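Local coordinates for protein autoinducer 2 sensor kinase/phosphatase LuxQ (Vibrio cholerae, PDB 3C38) that senses the quorum-sensing signal AI-2 bound to LuxP through this periplasmic domain, switching its phosphorelay from kinase to phosphatase activity, at residues 81-86 and 158-163. Residues are numbered along the deposited sequence; the frame is centred on the assembly and turned at random.
Sequences PDLRFI and GIVLND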
ATOM      1  N   PRO A  81      -6.317  -5.536   0.258  1.00 37.22           N
ATOM      2  CA  PRO A  81      -4.880  -5.232   0.190  1.00 35.06           C
ATOM      3  C   PRO A  81      -4.354  -5.931  -1.067  1.00 33.19           C
ATOM      4  O   PRO A  81      -5.050  -6.767  -1.632  1.00 32.50           O
ATOM      5  CB  PRO A  81      -4.311  -5.884   1.451  1.00 34.42           C
ATOM      6  CG  PRO A  81      -5.529  -6.421   2.222  1.00 37.19           C
ATOM      7  CD  PRO A  81      -6.576  -6.642   1.191  1.00 35.81           C
ATOM      8  N   ASP A  82      -3.147  -5.605  -1.514  1.00 33.09           N
ATOM      9  CA  ASP A  82      -2.616  -6.271  -2.703  1.00 32.02           C
ATOM     10  C   ASP A  82      -2.026  -7.617  -2.318  1.00 32.36           C
ATOM     11  O   ASP A  82      -1.907  -8.519  -3.146  1.00 32.40           O
ATOM     12  CB  ASP A  82      -1.549  -5.418  -3.391  1.00 30.85           C
ATOM     13  CG  ASP A  82      -2.105  -4.108  -3.914  1.00 32.83           C
ATOM     14  OD1 ASP A  82      -3.316  -4.060  -4.207  1.00 36.23           O
ATOM     15  OD2 ASP A  82      -1.339  -3.132  -4.043  1.00 30.88           O
ATOM     16  N   LEU A  83      -1.658  -7.752  -1.052  1.00 31.90           N
ATOM     17  CA  LEU A  83      -1.094  -9.002  -0.581  1.00 34.79           C
ATOM     18  C   LEU A  83      -1.282  -9.202   0.914  1.00 35.91           C
ATOM     19  O   LEU A  83      -1.219  -8.255   1.716  1.00 35.50           O
ATOM     20  CB  LEU A  83       0.396  -9.100  -0.962  1.00 34.28           C
ATOM     21  CG  LEU A  83       1.409  -8.089  -0.425  1.00 35.18           C
ATOM     22  CD1 LEU A  83       1.895  -8.549   0.938  1.00 34.22           C
ATOM     23  CD2 LEU A  83       2.592  -7.987  -1.376  1.00 31.74           C
ATOM     24  N   ARG A  84      -1.537 -10.455   1.269  1.00 37.16           N
ATOM     25  CA  ARG A  84      -1.738 -10.863   2.649  1.00 39.35           C
ATOM     26  C   ARG A  84      -0.948 -12.134   2.917  1.00 41.69           C
ATOM     27  O   ARG A  84      -0.804 -12.981   2.042  1.00 43.41           O
ATOM     28  CB  ARG A  84      -3.207 -11.200   2.914  1.00 38.01           C
ATOM     29  CG  ARG A  84      -4.200 -10.061   2.955  1.00 36.94           C
ATOM     30  CD  ARG A  84      -5.377 -10.503   3.814  1.00 36.52           C
ATOM     31  NE  ARG A  84      -6.534  -9.617   3.761  1.00 38.17           N
ATOM     32  CZ  ARG A  84      -7.408  -9.584   2.758  1.00 40.21           C
ATOM     33  NH1 ARG A  84      -7.260 -10.390   1.710  1.00 41.91           N
ATOM     34  NH2 ARG A  84      -8.440  -8.751   2.809  1.00 41.06           N
ATOM     35  N   PHE A  85      -0.438 -12.265   4.132  1.00 44.20           N
ATOM     36  CA  PHE A  85       0.259 -13.477   4.531  1.00 44.83           C
ATOM     37  C   PHE A  85       0.321 -13.494   6.056  1.00 46.28           C
ATOM     38  O   PHE A  85       0.364 -12.441   6.699  1.00 45.82           O
ATOM     39  CB  PHE A  85       1.652 -13.571   3.879  1.00 42.08           C
ATOM     40  CG  PHE A  85       2.644 -12.582   4.396  1.00 41.36           C
ATOM     41  CD1 PHE A  85       3.281 -12.789   5.614  1.00 40.02           C
ATOM     42  CD2 PHE A  85       2.952 -11.441   3.659  1.00 40.62           C
ATOM     43  CE1 PHE A  85       4.208 -11.883   6.084  1.00 40.33           C
ATOM     44  CE2 PHE A  85       3.882 -10.522   4.122  1.00 38.43           C
ATOM     45  CZ  PHE A  85       4.512 -10.742   5.337  1.00 41.35           C
ATOM     46  N   ILE A  86       0.282 -14.692   6.632  1.00 48.71           N
ATOM     47  CA  ILE A  86       0.312 -14.842   8.083  1.00 50.89           C
ATOM     48  C   ILE A  86       1.640 -15.411   8.560  1.00 51.74           C
ATOM     49  O   ILE A  86       2.110 -16.428   8.054  1.00 52.00           O
ATOM     50  CB  ILE A  86      -0.839 -15.757   8.556  1.00 51.59           C
ATOM     51  CG1 ILE A  86      -2.181 -15.140   8.162  1.00 51.51           C
ATOM     52  CG2 ILE A  86      -0.785 -15.940  10.064  1.00 53.60           C
ATOM     53  CD1 ILE A  86      -3.369 -16.016   8.478  1.00 51.44           C
ATOM     54  N   GLY A 158      -0.342  -5.772   2.668  1.00 29.91           N
ATOM     55  CA  GLY A 158       0.483  -4.796   1.989  1.00 28.44           C
ATOM     56  C   GLY A 158      -0.185  -4.190   0.773  1.00 27.63           C
ATOM     57  O   GLY A 158      -1.087  -4.800   0.183  1.00 25.88           O
ATOM     58  N   ILE A 159       0.254  -2.979   0.432  1.00 27.05           N
ATOM     59  CA  ILE A 159      -0.212  -2.243  -0.737  1.00 26.87           C
ATOM     60  C   ILE A 159       1.022  -2.007  -1.589  1.00 26.45           C
ATOM     61  O   ILE A 159       1.976  -1.384  -1.126  1.00 23.94           O
ATOM     62  CB  ILE A 159      -0.745  -0.851  -0.386  1.00 29.13           C
ATOM     63  CG1 ILE A 159      -1.945  -0.950   0.539  1.00 32.34           C
ATOM     64  CG2 ILE A 159      -1.177  -0.135  -1.644  1.00 26.43           C
ATOM     65  CD1 ILE A 159      -2.356   0.416   1.088  1.00 38.10           C
ATOM     66  N   VAL A 160       1.018  -2.502  -2.823  1.00 26.22           N
ATOM     67  CA  VAL A 160       2.161  -2.292  -3.705  1.00 23.92           C
ATOM     68  C   VAL A 160       1.954  -0.984  -4.454  1.00 23.86           C
ATOM     69  O   VAL A 160       0.950  -0.808  -5.151  1.00 23.00           O
ATOM     70  CB  VAL A 160       2.312  -3.435  -4.735  1.00 26.15           C
ATOM     71  CG1 VAL A 160       3.462  -3.101  -5.706  1.00 24.11           C
ATOM     72  CG2 VAL A 160       2.578  -4.753  -4.018  1.00 21.45           C
ATOM     73  N   LEU A 161       2.907  -0.067  -4.308  1.00 24.78           N
ATOM     74  CA  LEU A 161       2.816   1.236  -4.956  1.00 24.18           C
ATOM     75  C   LEU A 161       3.143   1.228  -6.453  1.00 24.92           C
ATOM     76  O   LEU A 161       2.493   1.926  -7.233  1.00 24.95           O
ATOM     77  CB  LEU A 161       3.717   2.236  -4.227  1.00 22.23           C
ATOM     78  CG  LEU A 161       3.353   2.375  -2.743  1.00 24.44           C
ATOM     79  CD1 LEU A 161       4.291   3.348  -2.067  1.00 19.91           C
ATOM     80  CD2 LEU A 161       1.903   2.852  -2.593  1.00 22.90           C
ATOM     81  N   ASN A 162       4.141   0.444  -6.849  1.00 23.08           N
ATOM     82  CA  ASN A 162       4.532   0.368  -8.256  1.00 24.41           C
ATOM     83  C   ASN A 162       3.329   0.010  -9.109  1.00 24.78           C
ATOM     84  O   ASN A 162       2.640  -0.975  -8.837  1.00 23.91           O
ATOM     85  CB  ASN A 162       5.624  -0.698  -8.463  1.00 23.39           C
ATOM     86  CG  ASN A 162       6.868  -0.418  -7.632  1.00 29.27           C
ATOM     87  OD1 ASN A 162       6.793  -0.273  -6.403  1.00 25.71           O
ATOM     88  ND2 ASN A 162       8.012  -0.321  -8.295  1.00 28.27           N
ATOM     89  N   ASP A 163       3.084   0.818 -10.133  1.00 23.41           N
ATOM     90  CA  ASP A 163       1.980   0.586 -11.052  1.00 25.89           C
ATOM     91  C   ASP A 163       0.600   0.495 -10.420  1.00 26.43           C
ATOM     92  O   ASP A 163      -0.335  -0.004 -11.051  1.00 27.04           O
ATOM     93  CB  ASP A 163       2.240  -0.690 -11.850  1.00 29.15           C
ATOM     94  CG  ASP A 163       3.470  -0.581 -12.720  1.00 29.82           C
ATOM     95  OD1 ASP A 163       4.181  -1.591 -12.838  1.00 30.33           O
ATOM     96  OD2 ASP A 163       3.716   0.512 -13.285  1.00 34.02           O
TER
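G158 meets two successive residues, D82 and L83, in a classic beta bulge where strand 83-88 comes in beside its antiparallel neighbour 153-160. The carbonyl G158 O accepts from both: D82 N lies 2.8 Å from G158 O, nearly along the C=O axis, while L83 N, 3.3 Å from the same oxygen, comes in 30° off the carbonyl plane. The pair closes with G158 N donating to L83 O at 2.8 Å. P81, a proline with no N-H to offer, packs its ring carbon CB against the outer end of the same oxygen, 3.6 Å from G158 O.

From within the bulge, the D82 carboxylate reaches along 158-160 and stands in for a main-chain acceptor: V160 N donates to D82 OD2 at 2.7 Å, reaching its anti side 17° out of plane. D82 CG, anti to its own carbonyl carbon (chi1 -63°), is thereby set on the side of V160 N.

L83 projects from the face on which a side chain at G158 would also lie. Having none, G158 lets L83 CD1 settle 4.1 Å from G158 CA, while L83 CD2 touches V160 CG2 crosswise, a branched apolar pair suited to a buried face.

Further out, I159 pairs with L137 on strand 134-143, and the V160 carbonyl accepts from N164. The contact thus joins the second strand, 83-88, to the central one, 153-160, in the five-stranded sheet of this Cache-clan domain. The aspartate extends the polar pairing from the bulge to V160, and its short bond is consistent with a negatively charged carboxylate.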